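Local coordinates for universal stress protein (Pseudomonas aeruginosa UCBPP-PA14, PDB 7MQ5), which is of unknown function but probably belongs to the universal stress proteins, a family generally linked to survival under stress, some members of which bind ATP, at residues 19-31 with 123-135. Residues are numbered along the deposited sequence; the frame is centred on the assembly and turned at random.
Sequences LEGLALKRAQLIA and VLMTKTARPWTGG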
loop_
_atom_site.group_PDB
_atom_site.type_symbol
_atom_site.label_atom_id
_atom_site.label_comp_id
_atom_site.label_asym_id
_atom_site.label_seq_id
_atom_site.Cartn_x
_atom_site.Cartn_y
_atom_site.Cartn_z
ATOM N N LEU A 19 17.880 12.530 2.858
ATOM C CA LEU A 19 17.458 13.946 3.055
ATOM C C LEU A 19 15.940 14.108 3.033
ATOM O O LEU A 19 15.461 15.253 3.202
ATOM C CB LEU A 19 18.117 14.834 2.001
ATOM C CG LEU A 19 19.638 14.909 2.080
ATOM C CD1 LEU A 19 20.131 16.062 1.227
ATOM C CD2 LEU A 19 20.118 15.074 3.518
ATOM N N GLU A 20 15.221 13.021 2.749
ATOM C CA GLU A 20 13.743 13.042 2.827
ATOM C C GLU A 20 13.325 12.106 3.961
ATOM O O GLU A 20 14.117 11.205 4.323
ATOM C CB GLU A 20 13.088 12.632 1.504
ATOM C CG GLU A 20 13.245 13.667 0.395
ATOM C CD GLU A 20 12.420 13.352 -0.841
ATOM O OE1 GLU A 20 12.157 12.158 -1.072
ATOM O OE2 GLU A 20 12.007 14.299 -1.545
ATOM N N GLY A 21 12.169 12.390 4.547
ATOM C CA GLY A 21 11.590 11.548 5.603
ATOM C C GLY A 21 10.125 11.353 5.309
ATOM O O GLY A 21 9.304 11.678 6.170
ATOM N N LEU A 22 9.806 10.812 4.136
ATOM C CA LEU A 22 8.367 10.741 3.778
ATOM C C LEU A 22 7.655 9.665 4.594
ATOM O O LEU A 22 6.443 9.806 4.756
ATOM C CB LEU A 22 8.166 10.541 2.269
ATOM C CG LEU A 22 8.035 11.819 1.427
ATOM C CD1 LEU A 22 6.837 12.659 1.847
ATOM C CD2 LEU A 22 9.283 12.656 1.494
ATOM N N ALA A 23 8.340 8.605 5.040
ATOM C CA ALA A 23 7.598 7.575 5.818
ATOM C C ALA A 23 6.963 8.217 7.057
ATOM O O ALA A 23 5.764 8.012 7.317
ATOM C CB ALA A 23 8.493 6.418 6.181
ATOM N N LEU A 24 7.741 9.003 7.790
ATOM C CA LEU A 24 7.183 9.640 9.007
ATOM C C LEU A 24 6.144 10.703 8.632
ATOM O O LEU A 24 5.175 10.864 9.373
ATOM C CB LEU A 24 8.312 10.241 9.843
ATOM C CG LEU A 24 7.885 10.854 11.177
ATOM C CD1 LEU A 24 7.132 9.850 12.056
ATOM C CD2 LEU A 24 9.114 11.391 11.890
ATOM N N LYS A 25 6.342 11.425 7.525
ATOM C CA LYS A 25 5.318 12.441 7.143
ATOM C C LYS A 25 3.975 11.745 6.878
ATOM O O LYS A 25 2.934 12.236 7.363
ATOM C CB LYS A 25 5.795 13.261 5.942
ATOM C CG LYS A 25 6.871 14.286 6.274
ATOM C CD LYS A 25 7.359 15.074 5.082
ATOM C CE LYS A 25 8.211 16.259 5.485
ATOM N NZ LYS A 25 7.425 17.252 6.252
ATOM N N ARG A 26 3.973 10.653 6.114
ATOM C CA ARG A 26 2.673 9.979 5.867
ATOM C C ARG A 26 2.108 9.453 7.196
ATOM O O ARG A 26 0.890 9.542 7.403
ATOM C CB ARG A 26 2.790 8.787 4.915
ATOM C CG ARG A 26 3.447 9.054 3.576
ATOM C CD ARG A 26 3.025 10.311 2.887
ATOM N NE ARG A 26 3.438 10.282 1.501
ATOM C CZ ARG A 26 3.478 11.334 0.704
ATOM N NH1 ARG A 26 3.807 11.177 -0.566
ATOM N NH2 ARG A 26 3.218 12.542 1.171
ATOM N N ALA A 27 2.971 8.904 8.062
ATOM C CA ALA A 27 2.495 8.352 9.352
ATOM C C ALA A 27 1.845 9.456 10.193
ATOM O O ALA A 27 0.799 9.203 10.818
ATOM C CB ALA A 27 3.649 7.718 10.085
ATOM N N GLN A 28 2.452 10.648 10.209
ATOM C CA GLN A 28 1.882 11.780 10.992
ATOM C C GLN A 28 0.524 12.187 10.410
ATOM O O GLN A 28 -0.390 12.508 11.176
ATOM C CB GLN A 28 2.831 12.976 10.998
ATOM C CG GLN A 28 4.041 12.802 11.892
ATOM C CD GLN A 28 4.980 13.957 11.671
ATOM O OE1 GLN A 28 5.686 14.020 10.669
ATOM N NE2 GLN A 28 4.939 14.918 12.571
ATOM N N LEU A 29 0.400 12.183 9.087
ATOM C CA LEU A 29 -0.892 12.591 8.487
ATOM C C LEU A 29 -1.968 11.582 8.888
ATOM O O LEU A 29 -3.040 11.993 9.359
ATOM C CB LEU A 29 -0.761 12.676 6.970
ATOM C CG LEU A 29 -2.014 13.163 6.250
ATOM C CD1 LEU A 29 -2.289 14.620 6.567
ATOM C CD2 LEU A 29 -1.888 12.968 4.748
ATOM N N ILE A 30 -1.666 10.296 8.725
ATOM C CA ILE A 30 -2.657 9.235 9.036
ATOM C C ILE A 30 -3.008 9.276 10.529
ATOM O O ILE A 30 -4.198 9.364 10.865
ATOM C CB ILE A 30 -2.105 7.865 8.611
ATOM C CG1 ILE A 30 -1.910 7.771 7.096
ATOM C CG2 ILE A 30 -2.994 6.751 9.137
ATOM C CD1 ILE A 30 -0.988 6.645 6.677
ATOM N N ALA A 31 -1.989 9.229 11.391
ATOM C CA ALA A 31 -2.242 9.120 12.847
ATOM C C ALA A 31 -2.845 10.416 13.402
ATOM O O ALA A 31 -3.500 10.357 14.456
ATOM C CB ALA A 31 -0.974 8.732 13.567
ATOM N N VAL A 123 1.305 -2.846 3.321
ATOM C CA VAL A 123 2.577 -2.090 3.234
ATOM C C VAL A 123 2.350 -0.862 2.361
ATOM O O VAL A 123 1.870 -1.011 1.223
ATOM C CB VAL A 123 3.724 -2.928 2.651
ATOM C CG1 VAL A 123 4.987 -2.089 2.544
ATOM C CG2 VAL A 123 3.981 -4.178 3.479
ATOM N N LEU A 124 2.681 0.307 2.896
ATOM C CA LEU A 124 2.672 1.566 2.130
ATOM C C LEU A 124 4.112 1.883 1.745
ATOM O O LEU A 124 4.941 2.157 2.617
ATOM C CB LEU A 124 2.089 2.685 2.990
ATOM C CG LEU A 124 2.120 4.075 2.367
ATOM C CD1 LEU A 124 1.304 4.136 1.079
ATOM C CD2 LEU A 124 1.637 5.108 3.367
HETATM N N MSE A 125 4.406 1.771 0.452
HETATM C CA MSE A 125 5.692 2.144 -0.106
HETATM C C MSE A 125 5.564 3.572 -0.616
HETATM O O MSE A 125 4.795 3.811 -1.549
HETATM C CB MSE A 125 6.050 1.244 -1.289
HETATM C CG MSE A 125 6.270 -0.207 -0.935
HETATM SE SE MSE A 125 7.807 -0.483 0.243
HETATM C CE MSE A 125 9.168 0.450 -0.827
ATOM N N THR A 126 6.263 4.519 0.011
ATOM C CA THR A 126 6.150 5.902 -0.439
ATOM C C THR A 126 7.128 6.124 -1.594
ATOM O O THR A 126 8.306 5.766 -1.462
ATOM C CB THR A 126 6.289 6.913 0.710
ATOM O OG1 THR A 126 7.648 7.076 1.121
ATOM C CG2 THR A 126 5.453 6.543 1.915
ATOM N N LYS A 127 6.637 6.685 -2.702
ATOM C CA LYS A 127 7.487 6.875 -3.902
ATOM C C LYS A 127 7.529 8.331 -4.362
ATOM O O LYS A 127 8.316 8.620 -5.279
ATOM C CB LYS A 127 7.007 5.988 -5.051
ATOM C CG LYS A 127 6.964 4.497 -4.737
ATOM C CD LYS A 127 6.682 3.625 -5.941
ATOM C CE LYS A 127 7.894 3.462 -6.827
ATOM N NZ LYS A 127 7.592 2.661 -8.038
ATOM N N THR A 128 6.706 9.201 -3.790
ATOM C CA THR A 128 6.682 10.622 -4.210
ATOM C C THR A 128 6.791 11.500 -2.967
ATOM O O THR A 128 6.380 11.059 -1.890
ATOM C CB THR A 128 5.418 10.956 -5.017
ATOM O OG1 THR A 128 5.496 12.323 -5.429
ATOM C CG2 THR A 128 4.131 10.734 -4.248
ATOM N N ALA A 129 7.338 12.699 -3.130
ATOM C CA ALA A 129 7.412 13.664 -2.010
ATOM C C ALA A 129 6.177 14.563 -2.014
ATOM O O ALA A 129 6.032 15.362 -1.074
ATOM C CB ALA A 129 8.665 14.485 -2.109
ATOM N N ARG A 130 5.323 14.441 -3.028
ATOM C CA ARG A 130 4.114 15.298 -3.064
ATOM C C ARG A 130 3.256 15.036 -1.831
ATOM O O ARG A 130 3.091 13.892 -1.420
ATOM C CB ARG A 130 3.298 15.013 -4.321
ATOM C CG ARG A 130 3.959 15.468 -5.612
ATOM C CD ARG A 130 3.074 15.052 -6.766
ATOM N NE ARG A 130 3.190 13.622 -7.036
ATOM C CZ ARG A 130 2.196 12.832 -7.442
ATOM N NH1 ARG A 130 0.964 13.299 -7.530
ATOM N NH2 ARG A 130 2.429 11.559 -7.691
ATOM N N PRO A 131 2.657 16.078 -1.214
ATOM C CA PRO A 131 1.756 15.854 -0.088
ATOM C C PRO A 131 0.489 15.108 -0.540
ATOM O O PRO A 131 0.058 15.254 -1.663
ATOM C CB PRO A 131 1.412 17.275 0.389
ATOM C CG PRO A 131 1.646 18.140 -0.827
ATOM C CD PRO A 131 2.819 17.502 -1.542
ATOM N N TRP A 132 -0.091 14.319 0.352
ATOM C CA TRP A 132 -1.380 13.665 0.017
ATOM C C TRP A 132 -2.535 14.666 0.010
ATOM O O TRP A 132 -3.472 14.458 -0.756
ATOM C CB TRP A 132 -1.693 12.597 1.053
ATOM C CG TRP A 132 -0.917 11.336 0.898
ATOM C CD1 TRP A 132 0.178 11.103 0.115
ATOM C CD2 TRP A 132 -1.137 10.139 1.652
ATOM N NE1 TRP A 132 0.606 9.815 0.285
ATOM C CE2 TRP A 132 -0.159 9.210 1.242
ATOM C CE3 TRP A 132 -2.057 9.766 2.637
ATOM C CZ2 TRP A 132 -0.097 7.919 1.766
ATOM C CZ3 TRP A 132 -2.001 8.489 3.146
ATOM C CH2 TRP A 132 -1.028 7.587 2.721
ATOM N N THR A 133 -2.481 15.659 0.901
ATOM C CA THR A 133 -3.628 16.571 1.113
ATOM C C THR A 133 -4.057 17.197 -0.210
ATOM O O THR A 133 -3.214 17.783 -0.933
ATOM C CB THR A 133 -3.319 17.583 2.216
ATOM O OG1 THR A 133 -3.098 16.834 3.410
ATOM C CG2 THR A 133 -4.429 18.584 2.444
ATOM N N GLY A 134 -5.344 17.051 -0.509
ATOM C CA GLY A 134 -5.925 17.637 -1.725
ATOM C C GLY A 134 -5.615 16.866 -2.995
ATOM O O GLY A 134 -6.055 17.327 -4.060
ATOM N N GLY A 135 -4.918 15.734 -2.914
ATOM C CA GLY A 135 -4.553 15.022 -4.154
ATOM C C GLY A 135 -5.620 14.055 -4.640
ATOM O O GLY A 135 -6.794 14.172 -4.241
#
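R26 reaches from helix 22-34 into the loop that leaves strand 123-126 and grips the carbonyl oxygen of R130 end-on with two nitrogens, NH1 and NH2 each 2.9 Å from R130 O. Both bonds are bent, with N-H...O angles near 142°, as one oxygen sits between two donors, close to the guanidinium plane. The two faces of that plane are covered: L22 CD1 on one, W132 NE1 on the other, where guanidinium and indole are inclined by 37°. R26 CG, set beside the backbone N by chi1 (-54°), lies 3.6 Å from T126 CG2; the bend at chi2 then turns CD over the indole face, a CH-pi contact 3.9 Å from the centroid of the five-membered ring. R26 NE and W132 NE1 are both donors; D270 OD2, on the antiparallel strand 270-274, takes both, by a salt bridge and a hydrogen bond, and probably balances the buried charge. Here a helix of the first half of what appears to be a tandem alpha/beta fold of the HUP type packs on the loop running from strand 123-126 to strand 136-141. Farther along the helix, L29 CD2 meets W132 CB at 3.7 Å, and I30 CG1 approaches CZ3 of the same indole at 4.0 Å. R130 itself is held by T128 OG1, which accepts from R130 N (3.2 Å), an ST turn, and from R130 NE, while D237 and A238 hold its far end.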